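Local coordinates for uncharacterized protein (Pseudomonas aeruginosa PAO1, PDB 6TCB) that is of unknown function but binds a calcium ion through aspartate residues, at residues L11-A14 with K15-A19; A78-E82 with A83-E87. All blocks are in the same frame, centred on the assembly; numbering follows the deposited sequence. Where two conformers were deposited one is given.

Overall arrangement
Reading from the N terminus, contact 1 (11-14 with 15-19) lies in the C-terminal half of helix 3-18, whose buried side packs against helix 33-43 and strand 24-25. The chain then runs through the antiparallel sheet formed by strands 24-25, 48-53 and 57-62 and enters helix 67-82. Contact 2 (78-82 with 83-87) sits where that last helix ends and the chain turns into the C-terminal tail. Both are local, each within one continuous stretch of chain, so neither closes a long loop; they follow in series without nesting or crossing. Their centres are 24 Å apart, and their nearest atoms remain about 10 Å from each other.

Contact 1. Residues L11-A14 with K15-A19; sequences LEIA and KALFA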
loop_
_atom_site.group_PDB
_atom_site.type_symbol
_atom_site.label_atom_id
_atom_site.label_comp_id
_atom_site.label_asym_id
_atom_site.label_seq_id
_atom_site.Cartn_x
_atom_site.Cartn_y
_atom_site.Cartn_z
ATOM N N LEU A 11 16.131 -7.391 2.272
ATOM C CA LEU A 11 16.203 -6.553 3.467
ATOM C C LEU A 11 17.473 -5.713 3.454
ATOM O O LEU A 11 17.455 -4.543 3.845
ATOM C CB LEU A 11 16.155 -7.421 4.725
ATOM C CG LEU A 11 16.555 -6.772 6.055
ATOM C CD1 LEU A 11 15.574 -5.713 6.473
ATOM C CD2 LEU A 11 16.705 -7.846 7.156
ATOM N N GLU A 12 18.591 -6.293 3.013
ATOM C CA GLU A 12 19.840 -5.540 2.985
ATOM C C GLU A 12 19.772 -4.408 1.968
ATOM O O GLU A 12 20.281 -3.311 2.208
ATOM C CB GLU A 12 21.021 -6.476 2.735
ATOM C CG GLU A 12 21.252 -7.472 3.871
ATOM C CD GLU A 12 21.554 -6.799 5.201
ATOM O OE1 GLU A 12 22.080 -5.667 5.186
ATOM O OE2 GLU A 12 21.255 -7.392 6.261
ATOM N N ILE A 13 19.107 -4.640 0.841
ATOM C CA ILE A 13 18.891 -3.564 -0.115
ATOM C C ILE A 13 18.011 -2.478 0.493
ATOM O O ILE A 13 18.326 -1.282 0.434
ATOM C CB ILE A 13 18.293 -4.119 -1.418
ATOM C CG1 ILE A 13 19.252 -5.112 -2.065
ATOM C CG2 ILE A 13 17.970 -2.959 -2.336
ATOM C CD1 ILE A 13 18.631 -5.934 -3.178
ATOM N N ALA A 14 16.882 -2.881 1.079
ATOM C CA ALA A 14 16.002 -1.932 1.742
ATOM C C ALA A 14 16.746 -1.113 2.787
ATOM O O ALA A 14 16.591 0.108 2.851
ATOM C CB ALA A 14 14.842 -2.673 2.408
ATOM N N LYS A 15 17.577 -1.761 3.604
ATOM C CA LYS A 15 18.295 -1.032 4.645
ATOM C C LYS A 15 19.190 0.047 4.050
ATOM O O LYS A 15 19.319 1.138 4.623
ATOM C CB LYS A 15 19.086 -2.010 5.516
ATOM C CG LYS A 15 18.182 -2.735 6.506
ATOM C CD LYS A 15 18.846 -3.849 7.310
ATOM C CE LYS A 15 20.358 -3.853 7.245
ATOM N NZ LYS A 15 20.905 -4.896 8.168
ATOM N N ALA A 16 19.817 -0.233 2.905
ATOM C CA ALA A 16 20.688 0.771 2.296
ATOM C C ALA A 16 19.899 2.004 1.887
ATOM O O ALA A 16 20.387 3.134 2.006
ATOM C CB ALA A 16 21.410 0.193 1.079
ATOM N N LEU A 17 18.690 1.808 1.377
ATOM C CA LEU A 17 17.855 2.936 0.998
ATOM C C LEU A 17 17.233 3.597 2.219
ATOM O O LEU A 17 17.166 4.831 2.306
ATOM C CB LEU A 17 16.769 2.438 0.046
ATOM C CG LEU A 17 17.296 2.111 -1.350
ATOM C CD1 LEU A 17 16.390 1.124 -2.052
ATOM C CD2 LEU A 17 17.435 3.381 -2.175
ATOM N N PHE A 18 16.782 2.788 3.172
ATOM C CA PHE A 18 16.122 3.331 4.347
ATOM C C PHE A 18 17.086 4.179 5.168
ATOM O O PHE A 18 16.657 5.093 5.876
ATOM C CB PHE A 18 15.552 2.216 5.217
ATOM C CG PHE A 18 14.312 1.535 4.673
ATOM C CD1 PHE A 18 13.795 1.798 3.405
ATOM C CD2 PHE A 18 13.672 0.607 5.464
ATOM C CE1 PHE A 18 12.670 1.143 2.957
ATOM C CE2 PHE A 18 12.545 -0.039 5.030
ATOM C CZ PHE A 18 12.044 0.229 3.770
ATOM N N ALA A 19 18.385 3.884 5.096
ATOM C CA ALA A 19 19.362 4.683 5.822
ATOM C C ALA A 19 19.371 6.124 5.351
ATOM O O ALA A 19 19.831 6.990 6.093
ATOM C CB ALA A 19 20.761 4.088 5.652
HETATM O O HOH W 1 23.940 -5.477 7.248
#
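Leu-11 begins the contact twice over: its carbonyl O accepts a hydrogen bond from N of Lys-15 at 2.8 Å, and its side chain meets the aliphatic part of the same lysine. CG of Leu-11 stands anti to the backbone N (chi1 166°), and the branch CD1 lies 3.9 Å from CD of Lys-15, the two chains crossing at a slant. The leucine also touches Tyr-40 and Leu-41 of helix 33-43.

Glu-12 takes the end of that lysine. In the lysine conformer described here, the two chains extend alongside each other in the same direction, and a bend at chi3 of Lys-15 brings its NZ to OE2 of Glu-12 at 3.2 Å in a salt bridge. The ammonium comes to the syn side of this oxygen, 25° out of the carboxylate plane. In the same conformer a water links the pair further, donating to OE1 of Glu-12 and accepting from NZ of Lys-15.

Ile-13 O accepts a bond from N of Leu-17 at 3.3 Å. The side chains of these two meet loosely, CG2 of Ile-13 standing 4.4 Å from CD1 of Leu-17; both also touch Tyr-24.

Ala-14 O holds N of Phe-18 at 2.7 Å. The methyl CB of Ala-14 sits over one face of the Phe-18 ring, displaced toward the rim and 4.3 Å from CZ. Leu-41 and Tyr-24 also touch both residues, placing the pair in the hydrophobic core.

The whole is an amphipathic alpha-helix: i to i+4 backbone bonds run throughout, an i to i+3 salt bridge lies on the outer side, and Leu-11, Ala-14 and Phe-18 form the buried ridge against helix 33-43.

Contact 2. Residues A78-E82 with A83-E87; sequences ARLRE and AGLGE
Helix 67-82 ends in a Schellman motif, with Gly-84 at positive phi (106°): N of Leu-85 bonds back to O of Leu-80 at 3.1 Å, while N of Gly-84 comes to O of Arg-81 at 2.9 Å from above the carbonyl plane. One residue earlier, N of Ala-83 still makes a helical bond to O of Arg-79.

Beside this reversal, CD2 of Leu-80 and CD2 of Leu-85 meet at 4.3 Å, and both leucines also rest on Leu-90. The charged side chains that meet are Arg-81 and Glu-87. With CG anti to the backbone N (chi1 -176°) and a bend at chi3, the arginine brings its guanidinium edge to the carboxylate, the two planes only 10° apart. NE donates a hydrogen bond of 2.8 Å to OE2 of Glu-87, almost straight and on its syn lone pair; NH1 adds a weak bond of 3.4 Å to OE1.

NH1 also bridges to Asp-57, so Arg-81 joins the chain beyond the helix to the sheet. Two carboxylates around one guanidinium, with Arg-77 close by, make a surface charge network: the NE bond, seconded by the weak one, and the Asp-57 bridge should restrain guanidinium rotation, and the acids probably remain ionised.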
loop_
_atom_site.group_PDB
_atom_site.type_symbol
_atom_site.label_atom_id
_atom_site.label_comp_id
_atom_site.label_asym_id
_atom_site.label_seq_id
_atom_site.Cartn_x
_atom_site.Cartn_y
_atom_site.Cartn_z
ATOM N N ALA A 78 5.136 6.290 -13.634
ATOM C CA ALA A 78 4.219 5.657 -14.572
ATOM C C ALA A 78 4.379 6.245 -15.967
ATOM O O ALA A 78 4.407 5.506 -16.958
ATOM C CB ALA A 78 2.775 5.788 -14.090
ATOM N N ARG A 79 4.474 7.569 -16.070
ATOM C CA ARG A 79 4.665 8.174 -17.384
ATOM C C ARG A 79 5.972 7.708 -18.012
ATOM O O ARG A 79 6.029 7.446 -19.223
ATOM C CB ARG A 79 4.636 9.697 -17.258
ATOM C CG ARG A 79 3.296 10.267 -16.796
ATOM C CD ARG A 79 2.151 9.749 -17.654
ATOM N NE ARG A 79 0.933 10.539 -17.502
ATOM C CZ ARG A 79 -0.214 10.268 -18.118
ATOM N NH1 ARG A 79 -0.306 9.219 -18.924
ATOM N NH2 ARG A 79 -1.272 11.045 -17.923
ATOM N N LEU A 80 7.042 7.611 -17.222
ATOM C CA LEU A 80 8.336 7.229 -17.770
ATOM C C LEU A 80 8.381 5.756 -18.133
ATOM O O LEU A 80 8.970 5.388 -19.159
ATOM C CB LEU A 80 9.418 7.609 -16.765
ATOM C CG LEU A 80 9.571 9.129 -16.620
ATOM C CD1 LEU A 80 10.401 9.428 -15.381
ATOM C CD2 LEU A 80 10.194 9.745 -17.853
ATOM N N ARG A 81 7.727 4.912 -17.344
ATOM C CA ARG A 81 7.655 3.498 -17.677
ATOM C C ARG A 81 6.900 3.295 -18.984
ATOM O O ARG A 81 7.324 2.513 -19.842
ATOM C CB ARG A 81 6.972 2.748 -16.539
ATOM C CG ARG A 81 6.932 1.232 -16.735
ATOM C CD ARG A 81 6.186 0.537 -15.584
ATOM N NE ARG A 81 6.813 0.783 -14.287
ATOM C CZ ARG A 81 6.336 1.597 -13.347
ATOM N NH1 ARG A 81 7.011 1.747 -12.213
ATOM N NH2 ARG A 81 5.195 2.259 -13.523
ATOM N N GLU A 82 5.780 3.987 -19.161
ATOM C CA GLU A 82 5.018 3.869 -20.403
ATOM C C GLU A 82 5.858 4.289 -21.602
ATOM O O GLU A 82 5.690 3.759 -22.709
ATOM C CB GLU A 82 3.759 4.735 -20.316
ATOM C CG GLU A 82 2.759 4.286 -19.252
ATOM C CD GLU A 82 1.760 5.375 -18.876
ATOM O OE1 GLU A 82 1.716 6.414 -19.571
ATOM O OE2 GLU A 82 1.025 5.199 -17.877
ATOM N N ALA A 83 6.760 5.256 -21.403
ATOM C CA ALA A 83 7.638 5.706 -22.476
ATOM C C ALA A 83 8.769 4.724 -22.752
ATOM O O ALA A 83 9.542 4.948 -23.688
ATOM C CB ALA A 83 8.249 7.074 -22.164
ATOM N N GLY A 84 8.907 3.678 -21.944
ATOM C CA GLY A 84 9.875 2.629 -22.188
ATOM C C GLY A 84 11.096 2.635 -21.295
ATOM O O GLY A 84 11.995 1.820 -21.513
ATOM N N LEU A 85 11.170 3.507 -20.295
ATOM C CA LEU A 85 12.331 3.510 -19.417
ATOM C C LEU A 85 12.316 2.300 -18.494
ATOM O O LEU A 85 11.267 1.912 -17.975
ATOM C CB LEU A 85 12.342 4.786 -18.578
ATOM C CG LEU A 85 13.052 5.972 -19.239
ATOM C CD1 LEU A 85 12.180 6.567 -20.336
ATOM C CD2 LEU A 85 13.451 7.012 -18.190
ATOM N N GLY A 86 13.495 1.716 -18.275
ATOM C CA GLY A 86 13.607 0.589 -17.370
ATOM C C GLY A 86 13.517 1.008 -15.916
ATOM O O GLY A 86 13.737 2.166 -15.558
ATOM N N GLU A 87 13.209 0.030 -15.055
ATOM C CA GLU A 87 12.898 0.338 -13.662
ATOM C C GLU A 87 14.059 1.046 -12.964
ATOM O O GLU A 87 13.837 1.916 -12.119
ATOM C CB GLU A 87 12.493 -0.928 -12.897
ATOM C CG GLU A 87 11.214 -1.619 -13.393
ATOM C CD GLU A 87 9.930 -0.808 -13.181
ATOM O OE1 GLU A 87 9.668 -0.329 -12.054
ATOM O OE2 GLU A 87 9.161 -0.671 -14.153
#